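Local coordinates for protein sulfate transporter 4.1, chloroplastic (Arabidopsis thaliana, PDB 7LHV) that cotransports sulfate with protons across the membrane and may play a role in regulating sulfate assimilation, at residues Arg145-Val159 against Tyr385-Asn398. Residues are numbered along the deposited sequence; the frame is centred on the assembly and turned at random.
With SO4 (sulfate ion), chain D.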
loop_
_atom_site.group_PDB
_atom_site.type_symbol
_atom_site.label_atom_id
_atom_site.label_comp_id
_atom_site.label_asym_id
_atom_site.label_seq_id
_atom_site.Cartn_x
_atom_site.Cartn_y
_atom_site.Cartn_z
ATOM N N ARG A 145 11.105 -26.515 -15.320
ATOM C CA ARG A 145 11.955 -27.507 -15.960
ATOM C C ARG A 145 13.134 -26.900 -16.707
ATOM O O ARG A 145 14.019 -27.645 -17.139
ATOM C CB ARG A 145 11.129 -28.368 -16.924
ATOM C CG ARG A 145 9.989 -29.108 -16.254
ATOM C CD ARG A 145 9.121 -29.825 -17.270
ATOM N NE ARG A 145 7.900 -30.345 -16.666
ATOM C CZ ARG A 145 6.896 -30.877 -17.350
ATOM N NH1 ARG A 145 6.936 -30.979 -18.668
ATOM N NH2 ARG A 145 5.826 -31.316 -16.694
ATOM N N GLN A 146 13.172 -25.579 -16.872
ATOM C CA GLN A 146 14.291 -24.915 -17.519
ATOM C C GLN A 146 15.001 -23.903 -16.634
ATOM O O GLN A 146 16.052 -23.394 -17.037
ATOM C CB GLN A 146 13.842 -24.203 -18.806
ATOM C CG GLN A 146 13.511 -25.111 -19.984
ATOM C CD GLN A 146 12.256 -25.922 -19.776
ATOM O OE1 GLN A 146 12.287 -27.150 -19.780
ATOM N NE2 GLN A 146 11.134 -25.235 -19.595
ATOM N N LEU A 147 14.465 -23.588 -15.460
ATOM C CA LEU A 147 15.086 -22.591 -14.600
ATOM C C LEU A 147 16.402 -23.107 -14.037
ATOM O O LEU A 147 16.509 -24.263 -13.621
ATOM C CB LEU A 147 14.143 -22.208 -13.462
ATOM C CG LEU A 147 14.581 -21.016 -12.615
ATOM C CD1 LEU A 147 14.329 -19.727 -13.353
ATOM C CD2 LEU A 147 13.862 -21.011 -11.286
ATOM N N ALA A 148 17.407 -22.237 -14.022
ATOM C CA ALA A 148 18.724 -22.555 -13.487
ATOM C C ALA A 148 18.915 -21.832 -12.163
ATOM O O ALA A 148 18.740 -20.612 -12.086
ATOM C CB ALA A 148 19.824 -22.166 -14.473
ATOM N N ILE A 149 19.288 -22.584 -11.130
ATOM C CA ILE A 149 19.355 -22.091 -9.759
ATOM C C ILE A 149 20.815 -21.939 -9.364
ATOM O O ILE A 149 21.625 -22.845 -9.591
ATOM C CB ILE A 149 18.613 -23.032 -8.797
ATOM C CG1 ILE A 149 17.111 -22.845 -8.961
ATOM C CG2 ILE A 149 19.015 -22.771 -7.362
ATOM C CD1 ILE A 149 16.676 -21.424 -8.759
ATOM N N GLY A 150 21.154 -20.792 -8.783
ATOM C CA GLY A 150 22.503 -20.525 -8.356
ATOM C C GLY A 150 22.708 -19.066 -8.016
ATOM O O GLY A 150 21.751 -18.296 -7.892
ATOM N N PRO A 151 23.963 -18.660 -7.841
ATOM C CA PRO A 151 24.248 -17.245 -7.587
ATOM C C PRO A 151 23.821 -16.375 -8.757
ATOM O O PRO A 151 23.943 -16.761 -9.921
ATOM C CB PRO A 151 25.770 -17.219 -7.396
ATOM C CG PRO A 151 26.151 -18.620 -7.098
ATOM C CD PRO A 151 25.187 -19.475 -7.843
ATOM N N VAL A 152 23.317 -15.185 -8.436
ATOM C CA VAL A 152 22.978 -14.180 -9.434
ATOM C C VAL A 152 23.593 -12.858 -8.997
ATOM O O VAL A 152 23.996 -12.683 -7.846
ATOM C CB VAL A 152 21.456 -14.033 -9.639
ATOM C CG1 VAL A 152 20.850 -15.356 -10.057
ATOM C CG2 VAL A 152 20.799 -13.523 -8.383
ATOM N N ALA A 153 23.681 -11.926 -9.946
ATOM C CA ALA A 153 24.349 -10.658 -9.671
ATOM C C ALA A 153 23.604 -9.848 -8.615
ATOM O O ALA A 153 24.221 -9.303 -7.694
ATOM C CB ALA A 153 24.494 -9.854 -10.961
ATOM N N LEU A 154 22.278 -9.771 -8.721
ATOM C CA LEU A 154 21.515 -8.896 -7.837
ATOM C C LEU A 154 21.499 -9.422 -6.406
ATOM O O LEU A 154 21.698 -8.660 -5.452
ATOM C CB LEU A 154 20.092 -8.731 -8.367
ATOM C CG LEU A 154 19.227 -7.707 -7.636
ATOM C CD1 LEU A 154 19.893 -6.351 -7.665
ATOM C CD2 LEU A 154 17.849 -7.639 -8.262
ATOM N N VAL A 155 21.248 -10.719 -6.232
ATOM C CA VAL A 155 21.218 -11.288 -4.890
ATOM C C VAL A 155 22.601 -11.223 -4.255
ATOM O O VAL A 155 22.732 -10.971 -3.053
ATOM C CB VAL A 155 20.667 -12.723 -4.928
ATOM C CG1 VAL A 155 20.973 -13.451 -3.640
ATOM C CG2 VAL A 155 19.173 -12.697 -5.171
ATOM N N SER A 156 23.651 -11.437 -5.049
ATOM C CA SER A 156 25.007 -11.291 -4.529
ATOM C C SER A 156 25.276 -9.858 -4.089
ATOM O O SER A 156 25.905 -9.628 -3.050
ATOM C CB SER A 156 26.025 -11.730 -5.579
ATOM O OG SER A 156 25.916 -13.117 -5.845
ATOM N N LEU A 157 24.805 -8.880 -4.865
ATOM C CA LEU A 157 24.968 -7.484 -4.474
ATOM C C LEU A 157 24.236 -7.179 -3.174
ATOM O O LEU A 157 24.767 -6.484 -2.303
ATOM C CB LEU A 157 24.474 -6.567 -5.589
ATOM C CG LEU A 157 24.371 -5.088 -5.229
ATOM C CD1 LEU A 157 25.747 -4.486 -5.022
ATOM C CD2 LEU A 157 23.617 -4.345 -6.311
ATOM N N LEU A 158 23.009 -7.683 -3.027
ATOM C CA LEU A 158 22.253 -7.439 -1.800
ATOM C C LEU A 158 22.916 -8.105 -0.598
ATOM O O LEU A 158 22.968 -7.525 0.495
ATOM C CB LEU A 158 20.818 -7.934 -1.961
ATOM C CG LEU A 158 20.013 -7.261 -3.068
ATOM C CD1 LEU A 158 18.646 -7.901 -3.194
ATOM C CD2 LEU A 158 19.891 -5.778 -2.804
ATOM N N VAL A 159 23.418 -9.327 -0.780
ATOM C CA VAL A 159 24.125 -10.018 0.293
ATOM C C VAL A 159 25.362 -9.235 0.700
ATOM O O VAL A 159 25.639 -9.057 1.892
ATOM C CB VAL A 159 24.478 -11.451 -0.143
ATOM C CG1 VAL A 159 25.548 -12.032 0.756
ATOM C CG2 VAL A 159 23.240 -12.325 -0.132
ATOM N N TYR A 385 24.977 -19.643 0.295
ATOM C CA TYR A 385 24.346 -18.339 0.420
ATOM C C TYR A 385 23.246 -18.195 -0.630
ATOM O O TYR A 385 23.221 -18.951 -1.607
ATOM C CB TYR A 385 25.406 -17.228 0.305
ATOM C CG TYR A 385 25.764 -16.748 -1.082
ATOM C CD1 TYR A 385 26.772 -17.358 -1.811
ATOM C CD2 TYR A 385 25.128 -15.649 -1.641
ATOM C CE1 TYR A 385 27.112 -16.907 -3.070
ATOM C CE2 TYR A 385 25.461 -15.194 -2.897
ATOM C CZ TYR A 385 26.454 -15.825 -3.604
ATOM O OH TYR A 385 26.786 -15.369 -4.855
ATOM N N PRO A 386 22.305 -17.256 -0.456
ATOM C CA PRO A 386 21.024 -17.350 -1.174
ATOM C C PRO A 386 21.185 -17.493 -2.682
ATOM O O PRO A 386 22.015 -16.829 -3.307
ATOM C CB PRO A 386 20.327 -16.034 -0.818
ATOM C CG PRO A 386 20.905 -15.634 0.454
ATOM C CD PRO A 386 22.329 -16.078 0.430
ATOM N N ALA A 387 20.372 -18.373 -3.261
ATOM C CA ALA A 387 20.416 -18.681 -4.681
ATOM C C ALA A 387 19.012 -18.591 -5.258
ATOM O O ALA A 387 18.076 -19.180 -4.710
ATOM C CB ALA A 387 20.992 -20.078 -4.922
ATOM N N THR A 388 18.869 -17.857 -6.362
ATOM C CA THR A 388 17.585 -17.745 -7.042
ATOM C C THR A 388 17.740 -18.034 -8.529
ATOM O O THR A 388 18.820 -18.428 -8.979
ATOM C CB THR A 388 16.979 -16.355 -6.839
ATOM O OG1 THR A 388 17.903 -15.359 -7.290
ATOM C CG2 THR A 388 16.662 -16.118 -5.373
ATOM N N GLY A 389 16.670 -17.845 -9.295
ATOM C CA GLY A 389 16.739 -18.081 -10.725
ATOM C C GLY A 389 17.623 -17.068 -11.428
ATOM O O GLY A 389 17.745 -15.916 -11.016
ATOM N N SER A 390 18.245 -17.513 -12.514
ATOM C CA SER A 390 19.196 -16.706 -13.266
ATOM C C SER A 390 18.605 -16.337 -14.617
ATOM O O SER A 390 18.130 -17.208 -15.346
ATOM C CB SER A 390 20.511 -17.459 -13.462
ATOM O OG SER A 390 21.007 -17.937 -12.229
ATOM N N PHE A 391 18.634 -15.042 -14.940
ATOM C CA PHE A 391 18.157 -14.592 -16.244
ATOM C C PHE A 391 19.019 -15.150 -17.368
ATOM O O PHE A 391 18.502 -15.531 -18.424
ATOM C CB PHE A 391 18.146 -13.066 -16.305
ATOM C CG PHE A 391 16.980 -12.433 -15.602
ATOM C CD1 PHE A 391 15.790 -12.204 -16.270
ATOM C CD2 PHE A 391 17.084 -12.045 -14.278
ATOM C CE1 PHE A 391 14.721 -11.616 -15.624
ATOM C CE2 PHE A 391 16.020 -11.456 -13.629
ATOM C CZ PHE A 391 14.838 -11.241 -14.302
ATOM N N SER A 392 20.336 -15.196 -17.162
ATOM C CA SER A 392 21.244 -15.640 -18.213
ATOM C C SER A 392 21.275 -17.158 -18.322
ATOM O O SER A 392 21.154 -17.717 -19.418
ATOM C CB SER A 392 22.650 -15.106 -17.941
ATOM O OG SER A 392 22.645 -13.699 -17.784
ATOM N N ARG A 393 21.445 -17.839 -17.189
ATOM C CA ARG A 393 21.602 -19.288 -17.212
ATOM C C ARG A 393 20.304 -19.985 -17.597
ATOM O O ARG A 393 20.328 -20.993 -18.309
ATOM C CB ARG A 393 22.105 -19.776 -15.857
ATOM C CG ARG A 393 23.590 -19.559 -15.644
ATOM C CD ARG A 393 24.088 -20.358 -14.464
ATOM N NE ARG A 393 23.417 -19.951 -13.237
ATOM C CZ ARG A 393 23.804 -18.942 -12.471
ATOM N NH1 ARG A 393 24.870 -18.219 -12.768
ATOM N NH2 ARG A 393 23.100 -18.647 -11.384
ATOM N N SER A 394 19.161 -19.470 -17.137
ATOM C CA SER A 394 17.886 -20.062 -17.532
ATOM C C SER A 394 17.658 -19.919 -19.028
ATOM O O SER A 394 17.179 -20.850 -19.680
ATOM C CB SER A 394 16.737 -19.426 -16.758
ATOM O OG SER A 394 16.961 -19.513 -15.365
ATOM N N ALA A 395 17.999 -18.760 -19.592
ATOM C CA ALA A 395 17.918 -18.607 -21.039
ATOM C C ALA A 395 18.810 -19.624 -21.737
ATOM O O ALA A 395 18.333 -20.429 -22.546
ATOM C CB ALA A 395 18.303 -17.184 -21.440
ATOM N N VAL A 396 20.092 -19.663 -21.362
ATOM C CA VAL A 396 21.037 -20.575 -22.004
ATOM C C VAL A 396 20.534 -22.011 -21.920
ATOM O O VAL A 396 20.695 -22.800 -22.858
ATOM C CB VAL A 396 22.433 -20.421 -21.376
ATOM C CG1 VAL A 396 23.333 -21.574 -21.773
ATOM C CG2 VAL A 396 23.046 -19.101 -21.794
ATOM N N ASN A 397 19.900 -22.364 -20.804
ATOM C CA ASN A 397 19.214 -23.645 -20.706
ATOM C C ASN A 397 18.072 -23.733 -21.713
ATOM O O ASN A 397 17.808 -24.802 -22.274
ATOM C CB ASN A 397 18.694 -23.839 -19.283
ATOM C CG ASN A 397 18.696 -25.283 -18.853
ATOM O OD1 ASN A 397 19.480 -26.088 -19.351
ATOM N ND2 ASN A 397 17.823 -25.623 -17.916
ATOM N N ASN A 398 17.372 -22.618 -21.939
ATOM C CA ASN A 398 16.202 -22.639 -22.809
ATOM C C ASN A 398 16.579 -22.913 -24.261
ATOM O O ASN A 398 15.998 -23.799 -24.897
ATOM C CB ASN A 398 15.428 -21.327 -22.692
ATOM C CG ASN A 398 14.022 -21.431 -23.240
ATOM O OD1 ASN A 398 13.248 -22.292 -22.827
ATOM N ND2 ASN A 398 13.686 -20.558 -24.180
HETATM S S SO4 D . 21.988 -13.177 -13.818
HETATM O O1 SO4 D . 22.217 -12.616 -15.144
HETATM O O2 SO4 D . 20.593 -13.580 -13.699
HETATM O O3 SO4 D . 22.283 -12.168 -12.810
HETATM O O4 SO4 D . 22.855 -14.334 -13.619
#
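Tyr385 reaches across to Pro151, Ser156 and Val159. From CB, a chi1 of 86° sets CG between the backbone N and the carbonyl carbon, turning the ring toward the helix that begins at Ala153. Tyr385 CD2 then meets Val159 CG2 at 4.1 Å, edge-on. Tyr385 CZ lies 4.1 Å from Pro151 CB, approached obliquely. At the tip, Tyr385 OH donates to Ser156 OG at 2.6 Å, in the ring plane. Ser156 OG in turn donates a hydrogen bond to Val152 O (2.8 Å), which also accepts from Ser156 N on the opposite face of its carbonyl plane. A phenylalanine in place of Tyr385 would probably leave Ser156 OG without this donor and the ring freer to shift. Further along, Gly150 and Thr388 form an antiparallel hydrogen-bonded pair, both bonds weak, followed by the non-hydrogen-bonded pair Ile149 and Gly389. Beyond the strands, Ala148 N points almost straight (174°) at Ser394 OG, 3.1 Å away, and that hydroxyl donates to Ser390 O. This pairing brings two helix starts together around a sulfate: Ala153 N binds its O3 (3.2 Å), Phe391 N its O2 (2.7 Å) and Ser392 OG its O1 (2.9 Å). Helix dipoles would probably favour the anion there. Two short antiparallel strands each lead into a helix whose N-terminus faces the bound sulfate, consistent with the central substrate site of the SLC26/SulP fold.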